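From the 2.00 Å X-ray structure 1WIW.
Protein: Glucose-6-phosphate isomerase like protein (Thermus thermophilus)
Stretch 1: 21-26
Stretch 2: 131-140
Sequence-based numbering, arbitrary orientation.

Stretch 1 21-26: LRDLVG
Stretch 2 131-140: VDEALLEERR

This is a small contact, 358 Å² summed over both sides, in which the end of a helix and the loop after it pack on a second helix through an apolar patch around V25 and two weak hydrogen bonds from an arginine to a backbone carbonyl. Backbone angles are L21 -61/-45, R22 -62/-42, D23 -95/10 and L24 -48/-50; V25 turns to extended angles, -59/124, and G26 takes 96/1, where a CB would jam against the preceding carbonyl O. The second stretch is helical from V131, where the helix is already under way, with i+4 bonds such as L135 N to V131 O (3.0 Å). The two stretches run antiparallel: CA of R22 lies 6.9 Å from CA of R139, and CA of V25 5.9 Å from CA of D132.

V25 (chi1 t) points toward the helix and is the most covered residue. Its CG2 meets L135 CB at 3.6 Å (L135 chi1 -93°, chi2 p), its CB meets L136 CD2 at 4.0 Å (L136 m, t), and its CG1 lies 3.5 Å from D132 CG. L24 (t, p) adds CD2 to L135 CD2 at 4.4 Å.

R139 (173°, -133°, -97°, -175°) donates two weak hydrogen bonds to R22 O, from NE (3.2 Å, 133°) and NH1 (3.1 Å, 135°). R22, extended (t, t, t, -63°), sets NH2 over one face of the R139 guanidinium, 3.7 Å from R139 NH1, like charges close together and not a bond; its NH2 also salt-bridges D23 OD1 at 3.5 Å.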

# COMPACT_ATOMS: atom_id res chain seq x y z
N LEU B 21 -14.64 -20.36 7.18
CA LEU B 21 -14.16 -20.23 5.81
C LEU B 21 -15.10 -21.00 4.89
O LEU B 21 -15.50 -20.51 3.83
CB LEU B 21 -12.74 -20.80 5.68
CG LEU B 21 -11.57 -19.92 6.14
CD1 LEU B 21 -10.31 -20.76 6.31
CD2 LEU B 21 -11.35 -18.81 5.11
N ARG B 22 -15.45 -22.21 5.31
CA ARG B 22 -16.34 -23.06 4.52
C ARG B 22 -17.73 -22.48 4.30
O ARG B 22 -18.28 -22.56 3.20
CB ARG B 22 -16.49 -24.44 5.16
CG ARG B 22 -17.34 -25.38 4.32
CD ARG B 22 -17.53 -26.74 4.98
NE ARG B 22 -18.07 -27.72 4.04
CZ ARG B 22 -19.26 -27.62 3.45
NH1 ARG B 22 -19.66 -28.56 2.61
NH2 ARG B 22 -20.05 -26.59 3.71
N ASP B 23 -18.31 -21.89 5.35
CA ASP B 23 -19.66 -21.34 5.27
C ASP B 23 -19.77 -19.85 4.94
O ASP B 23 -20.86 -19.29 5.01
CB ASP B 23 -20.41 -21.60 6.59
CG ASP B 23 -20.64 -23.08 6.85
OD1 ASP B 23 -20.38 -23.91 5.95
OD2 ASP B 23 -21.10 -23.41 7.97
N LEU B 24 -18.66 -19.22 4.57
CA LEU B 24 -18.66 -17.79 4.29
C LEU B 24 -19.76 -17.25 3.37
O LEU B 24 -20.42 -16.27 3.70
CB LEU B 24 -17.30 -17.37 3.71
CG LEU B 24 -17.16 -15.85 3.51
CD1 LEU B 24 -17.31 -15.13 4.84
CD2 LEU B 24 -15.80 -15.55 2.88
N VAL B 25 -19.94 -17.88 2.22
CA VAL B 25 -20.94 -17.43 1.27
C VAL B 25 -22.35 -17.44 1.86
O VAL B 25 -22.82 -18.47 2.34
CB VAL B 25 -20.92 -18.31 -0.00
CG1 VAL B 25 -22.11 -17.98 -0.90
CG2 VAL B 25 -19.61 -18.07 -0.76
N GLY B 26 -23.02 -16.29 1.83
CA GLY B 26 -24.36 -16.22 2.37
C GLY B 26 -24.42 -15.72 3.81
O GLY B 26 -25.51 -15.64 4.38
N VAL B 131 -20.03 -13.42 -7.56
CA VAL B 131 -19.01 -13.53 -6.52
C VAL B 131 -19.22 -14.83 -5.74
O VAL B 131 -18.29 -15.61 -5.54
CB VAL B 131 -19.09 -12.34 -5.54
CG1 VAL B 131 -18.27 -12.64 -4.28
CG2 VAL B 131 -18.58 -11.08 -6.22
N ASP B 132 -20.45 -15.04 -5.28
CA ASP B 132 -20.79 -16.25 -4.53
C ASP B 132 -20.51 -17.51 -5.36
O ASP B 132 -20.00 -18.50 -4.85
CB ASP B 132 -22.27 -16.23 -4.13
CG ASP B 132 -22.56 -15.22 -3.04
OD1 ASP B 132 -23.75 -15.02 -2.71
OD2 ASP B 132 -21.61 -14.62 -2.50
N GLU B 133 -20.85 -17.46 -6.65
CA GLU B 133 -20.63 -18.61 -7.52
C GLU B 133 -19.14 -18.94 -7.61
O GLU B 133 -18.75 -20.11 -7.55
CB GLU B 133 -21.19 -18.32 -8.92
CG GLU B 133 -22.71 -18.37 -8.98
CD GLU B 133 -23.27 -17.81 -10.27
OE1 GLU B 133 -24.48 -18.02 -10.52
OE2 GLU B 133 -22.53 -17.15 -11.03
N ALA B 134 -18.32 -17.91 -7.74
CA ALA B 134 -16.88 -18.08 -7.82
C ALA B 134 -16.31 -18.65 -6.52
O ALA B 134 -15.46 -19.55 -6.54
CB ALA B 134 -16.22 -16.74 -8.13
N LEU B 135 -16.77 -18.14 -5.38
CA LEU B 135 -16.29 -18.63 -4.10
C LEU B 135 -16.74 -20.07 -3.84
O LEU B 135 -16.00 -20.85 -3.27
CB LEU B 135 -16.73 -17.72 -2.96
CG LEU B 135 -15.72 -16.62 -2.58
CD1 LEU B 135 -15.40 -15.75 -3.79
CD2 LEU B 135 -16.28 -15.76 -1.44
N LEU B 136 -17.95 -20.41 -4.27
CA LEU B 136 -18.44 -21.77 -4.07
C LEU B 136 -17.64 -22.74 -4.94
O LEU B 136 -17.39 -23.88 -4.54
CB LEU B 136 -19.94 -21.87 -4.40
CG LEU B 136 -20.91 -21.14 -3.46
CD1 LEU B 136 -22.31 -21.25 -4.04
CD2 LEU B 136 -20.86 -21.75 -2.06
N GLU B 137 -17.23 -22.28 -6.12
CA GLU B 137 -16.44 -23.12 -7.00
C GLU B 137 -15.07 -23.32 -6.34
O GLU B 137 -14.59 -24.45 -6.23
CB GLU B 137 -16.28 -22.46 -8.38
CG GLU B 137 -15.49 -23.29 -9.39
CD GLU B 137 -15.87 -22.99 -10.84
OE1 GLU B 137 -17.05 -23.19 -11.22
OE2 GLU B 137 -14.98 -22.55 -11.61
N GLU B 138 -14.47 -22.22 -5.89
CA GLU B 138 -13.17 -22.25 -5.23
C GLU B 138 -13.17 -23.21 -4.04
O GLU B 138 -12.28 -24.03 -3.90
CB GLU B 138 -12.80 -20.85 -4.71
CG GLU B 138 -12.06 -19.95 -5.69
CD GLU B 138 -10.70 -20.50 -6.05
OE1 GLU B 138 -9.99 -20.98 -5.15
OE2 GLU B 138 -10.32 -20.42 -7.24
N ARG B 139 -14.19 -23.07 -3.20
CA ARG B 139 -14.36 -23.88 -2.00
C ARG B 139 -14.24 -25.39 -2.22
O ARG B 139 -13.78 -26.11 -1.34
CB ARG B 139 -15.72 -23.57 -1.36
CG ARG B 139 -16.08 -24.48 -0.21
CD ARG B 139 -17.51 -24.99 -0.33
NE ARG B 139 -18.43 -24.20 0.46
CZ ARG B 139 -19.72 -24.49 0.61
NH1 ARG B 139 -20.49 -23.72 1.36
NH2 ARG B 139 -20.25 -25.54 -0.01
N ARG B 140 -14.67 -25.86 -3.39
CA ARG B 140 -14.63 -27.29 -3.70
C ARG B 140 -13.26 -27.96 -3.54
O ARG B 140 -13.18 -29.12 -3.15
CB ARG B 140 -15.12 -27.55 -5.12
CG ARG B 140 -16.57 -27.15 -5.36
CD ARG B 140 -16.91 -27.26 -6.85
NE ARG B 140 -18.19 -26.63 -7.16
CZ ARG B 140 -18.59 -26.32 -8.39
NH1 ARG B 140 -19.77 -25.75 -8.59
NH2 ARG B 140 -17.80 -26.59 -9.43